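Long-range contact in nidogen (Mus musculus, PDB 1NPE), which probably helps tie laminin into basement membranes through a six-bladed YWTD beta-propeller: residues K36-K48 and T251-C263. Sequence-based numbering, arbitrary orientation.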
loop_
_atom_site.group_PDB
_atom_site.type_symbol
_atom_site.label_atom_id
_atom_site.label_comp_id
_atom_site.label_asym_id
_atom_site.label_seq_id
_atom_site.Cartn_x
_atom_site.Cartn_y
_atom_site.Cartn_z
ATOM N N LYS A 36 1.436 1.504 15.464
ATOM C CA LYS A 36 1.104 1.659 14.047
ATOM C C LYS A 36 2.141 1.351 12.968
ATOM O O LYS A 36 3.340 1.335 13.206
ATOM C CB LYS A 36 0.563 3.073 13.805
ATOM C CG LYS A 36 -0.638 3.473 14.661
ATOM C CD LYS A 36 -1.160 4.859 14.250
ATOM C CE LYS A 36 -2.263 5.378 15.180
ATOM N NZ LYS A 36 -3.521 4.571 15.112
ATOM N N VAL A 37 1.638 1.079 11.768
ATOM C CA VAL A 37 2.480 0.836 10.604
ATOM C C VAL A 37 2.084 1.966 9.652
ATOM O O VAL A 37 1.088 1.871 8.926
ATOM C CB VAL A 37 2.211 -0.547 9.947
ATOM C CG1 VAL A 37 2.999 -0.673 8.650
ATOM C CG2 VAL A 37 2.595 -1.675 10.902
ATOM N N ILE A 38 2.817 3.072 9.744
ATOM C CA ILE A 38 2.568 4.250 8.928
ATOM C C ILE A 38 2.946 3.956 7.481
ATOM O O ILE A 38 4.057 3.507 7.205
ATOM C CB ILE A 38 3.399 5.453 9.430
ATOM C CG1 ILE A 38 3.256 5.611 10.947
ATOM C CG2 ILE A 38 2.940 6.731 8.737
ATOM C CD1 ILE A 38 1.904 6.135 11.400
ATOM N N ILE A 39 2.025 4.208 6.559
ATOM C CA ILE A 39 2.288 3.946 5.150
ATOM C C ILE A 39 2.345 5.219 4.312
ATOM O O ILE A 39 3.399 5.557 3.776
ATOM C CB ILE A 39 1.246 2.979 4.556
ATOM C CG1 ILE A 39 1.243 1.658 5.336
ATOM C CG2 ILE A 39 1.541 2.728 3.084
ATOM C CD1 ILE A 39 2.512 0.828 5.167
ATOM N N GLY A 40 1.219 5.921 4.196
ATOM C CA GLY A 40 1.190 7.140 3.408
ATOM C C GLY A 40 1.459 8.406 4.201
ATOM O O GLY A 40 1.111 8.486 5.378
ATOM N N LEU A 41 2.092 9.391 3.563
ATOM C CA LEU A 41 2.384 10.667 4.210
ATOM C C LEU A 41 2.081 11.836 3.282
ATOM O O LEU A 41 2.255 11.738 2.069
ATOM C CB LEU A 41 3.854 10.763 4.620
ATOM C CG LEU A 41 4.409 9.952 5.794
ATOM C CD1 LEU A 41 5.897 10.241 5.906
ATOM C CD2 LEU A 41 3.692 10.300 7.105
ATOM N N ALA A 42 1.645 12.947 3.863
ATOM C CA ALA A 42 1.354 14.162 3.102
ATOM C C ALA A 42 1.593 15.359 4.018
ATOM O O ALA A 42 1.643 15.214 5.244
ATOM C CB ALA A 42 -0.088 14.156 2.577
ATOM N N PHE A 43 1.727 16.541 3.433
ATOM C CA PHE A 43 1.985 17.725 4.233
ATOM C C PHE A 43 1.161 18.932 3.807
ATOM O O PHE A 43 1.137 19.293 2.628
ATOM C CB PHE A 43 3.471 18.061 4.158
ATOM C CG PHE A 43 3.884 19.194 5.048
ATOM C CD1 PHE A 43 3.990 19.012 6.419
ATOM C CD2 PHE A 43 4.201 20.433 4.507
ATOM C CE1 PHE A 43 4.408 20.042 7.238
ATOM C CE2 PHE A 43 4.623 21.473 5.317
ATOM C CZ PHE A 43 4.728 21.278 6.687
ATOM N N ASP A 44 0.483 19.541 4.774
ATOM C CA ASP A 44 -0.334 20.726 4.531
ATOM C C ASP A 44 0.532 21.966 4.743
ATOM O O ASP A 44 0.839 22.326 5.874
ATOM C CB ASP A 44 -1.541 20.740 5.475
ATOM C CG ASP A 44 -2.256 22.080 5.502
ATOM O OD1 ASP A 44 -2.261 22.799 4.472
ATOM O OD2 ASP A 44 -2.818 22.408 6.566
ATOM N N CYS A 45 0.873 22.640 3.648
ATOM C CA CYS A 45 1.726 23.823 3.689
ATOM C C CYS A 45 1.186 25.073 4.382
ATOM O O CYS A 45 1.976 25.915 4.807
ATOM C CB CYS A 45 2.206 24.191 2.283
ATOM S SG CYS A 45 0.876 24.605 1.111
ATOM N N VAL A 46 -0.135 25.216 4.497
ATOM C CA VAL A 46 -0.677 26.409 5.147
ATOM C C VAL A 46 -0.627 26.351 6.673
ATOM O O VAL A 46 -0.260 27.334 7.309
ATOM C CB VAL A 46 -2.112 26.770 4.665
ATOM C CG1 VAL A 46 -2.255 26.528 3.165
ATOM C CG2 VAL A 46 -3.157 26.015 5.447
ATOM N N ASP A 47 -0.973 25.206 7.258
ATOM C CA ASP A 47 -0.957 25.055 8.715
ATOM C C ASP A 47 0.253 24.279 9.227
ATOM O O ASP A 47 0.438 24.142 10.438
ATOM C CB ASP A 47 -2.248 24.389 9.215
ATOM C CG ASP A 47 -3.457 25.323 9.173
ATOM O OD1 ASP A 47 -3.269 26.559 9.249
ATOM O OD2 ASP A 47 -4.597 24.815 9.078
ATOM N N LYS A 48 1.088 23.802 8.303
ATOM C CA LYS A 48 2.289 23.030 8.631
ATOM C C LYS A 48 1.885 21.764 9.389
ATOM O O LYS A 48 2.340 21.519 10.507
ATOM C CB LYS A 48 3.271 23.853 9.483
ATOM C CG LYS A 48 3.334 25.344 9.156
ATOM C CD LYS A 48 3.731 25.628 7.720
ATOM C CE LYS A 48 3.628 27.120 7.431
ATOM N NZ LYS A 48 3.952 27.443 6.003
ATOM N N THR A 251 14.695 -0.923 9.214
ATOM C CA THR A 251 13.376 -1.521 9.009
ATOM C C THR A 251 12.771 -0.984 7.698
ATOM O O THR A 251 13.299 -0.047 7.101
ATOM C CB THR A 251 12.414 -1.256 10.203
ATOM O OG1 THR A 251 12.111 0.140 10.292
ATOM C CG2 THR A 251 13.041 -1.705 11.508
ATOM N N ARG A 252 11.690 -1.607 7.242
ATOM C CA ARG A 252 11.024 -1.227 5.995
ATOM C C ARG A 252 10.579 0.244 5.943
ATOM O O ARG A 252 9.852 0.716 6.817
ATOM C CB ARG A 252 9.810 -2.129 5.775
ATOM C CG ARG A 252 9.382 -2.298 4.331
ATOM C CD ARG A 252 10.318 -3.227 3.606
ATOM N NE ARG A 252 9.621 -4.354 3.000
ATOM C CZ ARG A 252 10.227 -5.340 2.343
ATOM N NH1 ARG A 252 11.547 -5.339 2.203
ATOM N NH2 ARG A 252 9.515 -6.330 1.828
ATOM N N LEU A 253 11.053 0.965 4.935
ATOM C CA LEU A 253 10.687 2.364 4.741
ATOM C C LEU A 253 9.405 2.440 3.912
ATOM O O LEU A 253 9.228 1.657 2.988
ATOM C CB LEU A 253 11.796 3.107 3.991
ATOM C CG LEU A 253 13.184 3.221 4.625
ATOM C CD1 LEU A 253 14.000 4.197 3.809
ATOM C CD2 LEU A 253 13.068 3.735 6.038
ATOM N N TYR A 254 8.527 3.391 4.224
ATOM C CA TYR A 254 7.292 3.532 3.468
ATOM C C TYR A 254 7.121 4.895 2.785
ATOM O O TYR A 254 7.968 5.293 1.987
ATOM C CB TYR A 254 6.086 3.160 4.340
ATOM C CG TYR A 254 6.137 1.712 4.785
ATOM C CD1 TYR A 254 6.008 0.676 3.857
ATOM C CD2 TYR A 254 6.379 1.374 6.119
ATOM C CE1 TYR A 254 6.124 -0.660 4.242
ATOM C CE2 TYR A 254 6.497 0.038 6.516
ATOM C CZ TYR A 254 6.372 -0.969 5.573
ATOM O OH TYR A 254 6.535 -2.285 5.941
ATOM N N GLY A 255 6.024 5.589 3.076
ATOM C CA GLY A 255 5.766 6.881 2.464
ATOM C C GLY A 255 6.826 7.936 2.711
ATOM O O GLY A 255 7.595 7.860 3.671
ATOM N N ILE A 256 6.838 8.942 1.850
ATOM C CA ILE A 256 7.797 10.029 1.944
ATOM C C ILE A 256 7.155 11.312 1.424
ATOM O O ILE A 256 6.423 11.298 0.433
ATOM C CB ILE A 256 9.084 9.701 1.140
ATOM C CG1 ILE A 256 10.189 10.708 1.444
ATOM C CG2 ILE A 256 8.792 9.654 -0.345
ATOM C CD1 ILE A 256 11.546 10.282 0.907
ATOM N N THR A 257 7.419 12.417 2.110
ATOM C CA THR A 257 6.869 13.703 1.724
ATOM C C THR A 257 7.818 14.821 2.148
ATOM O O THR A 257 8.715 14.613 2.970
ATOM C CB THR A 257 5.463 13.909 2.347
ATOM O OG1 THR A 257 4.865 15.091 1.809
ATOM C CG2 THR A 257 5.544 14.020 3.866
ATOM N N ILE A 258 7.648 15.995 1.554
ATOM C CA ILE A 258 8.496 17.129 1.883
ATOM C C ILE A 258 7.735 18.235 2.596
ATOM O O ILE A 258 6.694 18.692 2.126
ATOM C CB ILE A 258 9.198 17.684 0.627
ATOM C CG1 ILE A 258 10.213 16.660 0.130
ATOM C CG2 ILE A 258 9.906 19.001 0.936
ATOM C CD1 ILE A 258 11.044 17.127 -1.017
ATOM N N ALA A 259 8.252 18.637 3.752
ATOM C CA ALA A 259 7.646 19.696 4.546
ATOM C C ALA A 259 8.190 21.042 4.095
ATOM O O ALA A 259 9.289 21.432 4.475
ATOM C CB ALA A 259 7.939 19.481 6.023
ATOM N N LEU A 260 7.425 21.738 3.264
ATOM C CA LEU A 260 7.829 23.048 2.758
ATOM C C LEU A 260 7.586 24.136 3.795
ATOM O O LEU A 260 6.643 24.047 4.585
ATOM C CB LEU A 260 7.073 23.375 1.469
ATOM C CG LEU A 260 7.396 22.495 0.260
ATOM C CD1 LEU A 260 6.451 22.799 -0.884
ATOM C CD2 LEU A 260 8.846 22.699 -0.159
ATOM N N SER A 261 8.439 25.160 3.785
ATOM C CA SER A 261 8.333 26.280 4.726
ATOM C C SER A 261 7.175 27.208 4.386
ATOM O O SER A 261 6.760 28.023 5.211
ATOM C CB SER A 261 9.646 27.073 4.773
ATOM O OG SER A 261 10.051 27.485 3.477
ATOM N N GLN A 262 6.675 27.086 3.162
ATOM C CA GLN A 262 5.551 27.884 2.679
ATOM C C GLN A 262 4.985 27.199 1.432
ATOM O O GLN A 262 5.666 26.380 0.810
ATOM C CB GLN A 262 5.993 29.313 2.339
ATOM C CG GLN A 262 6.970 29.407 1.179
ATOM C CD GLN A 262 7.151 30.828 0.664
ATOM O OE1 GLN A 262 6.483 31.763 1.122
ATOM N NE2 GLN A 262 8.049 30.994 -0.303
ATOM N N CYS A 263 3.747 27.533 1.072
ATOM C CA CYS A 263 3.100 26.937 -0.095
ATOM C C CYS A 263 3.759 27.313 -1.427
ATOM O O CYS A 263 4.456 28.351 -1.479
ATOM C CB CYS A 263 1.607 27.292 -0.119
ATOM S SG CYS A 263 0.649 26.623 1.283
#
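Ile39 sets its CD1 over the centre of the Tyr254 ring, a CH-pi contact 3.8 Å from the centroid, at the buried end of a seam between two propeller blades, where side chains of the other protein's chain also pack on both residues. Strands 36-44 and 256-259 are the inner strands of these blades and run nearly parallel (15°), but belong to separate sheets. The one backbone hydrogen bond between the two segments, just ahead of strand 256-259, is weak, from Gly255 N to Ile39 O (2.7 Å). Beyond it, Leu41 CB rests on Thr257 CG2 at 3.7 Å. With CG anti to the backbone N (chi1 -175°), Phe43 lays one ring face on Ala259 CA, while Leu260 O meets the ring edge, 3.4 Å from CE2. Replacing Phe43 by alanine would probably strip the cover from Ala259 and open a gap between the blades. The solvent side is sparser: Lys48 NZ bridges Cys45 O (2.8 Å) and Ser261 O (3.0 Å), and Cys45 SG is bonded to Cys263 SG. Strand 256-259 closes the ring by pairing with strand 2-8; here apolar and CH-pi contacts pack it against the next blade, and a disulfide latches the chain near its C-terminus.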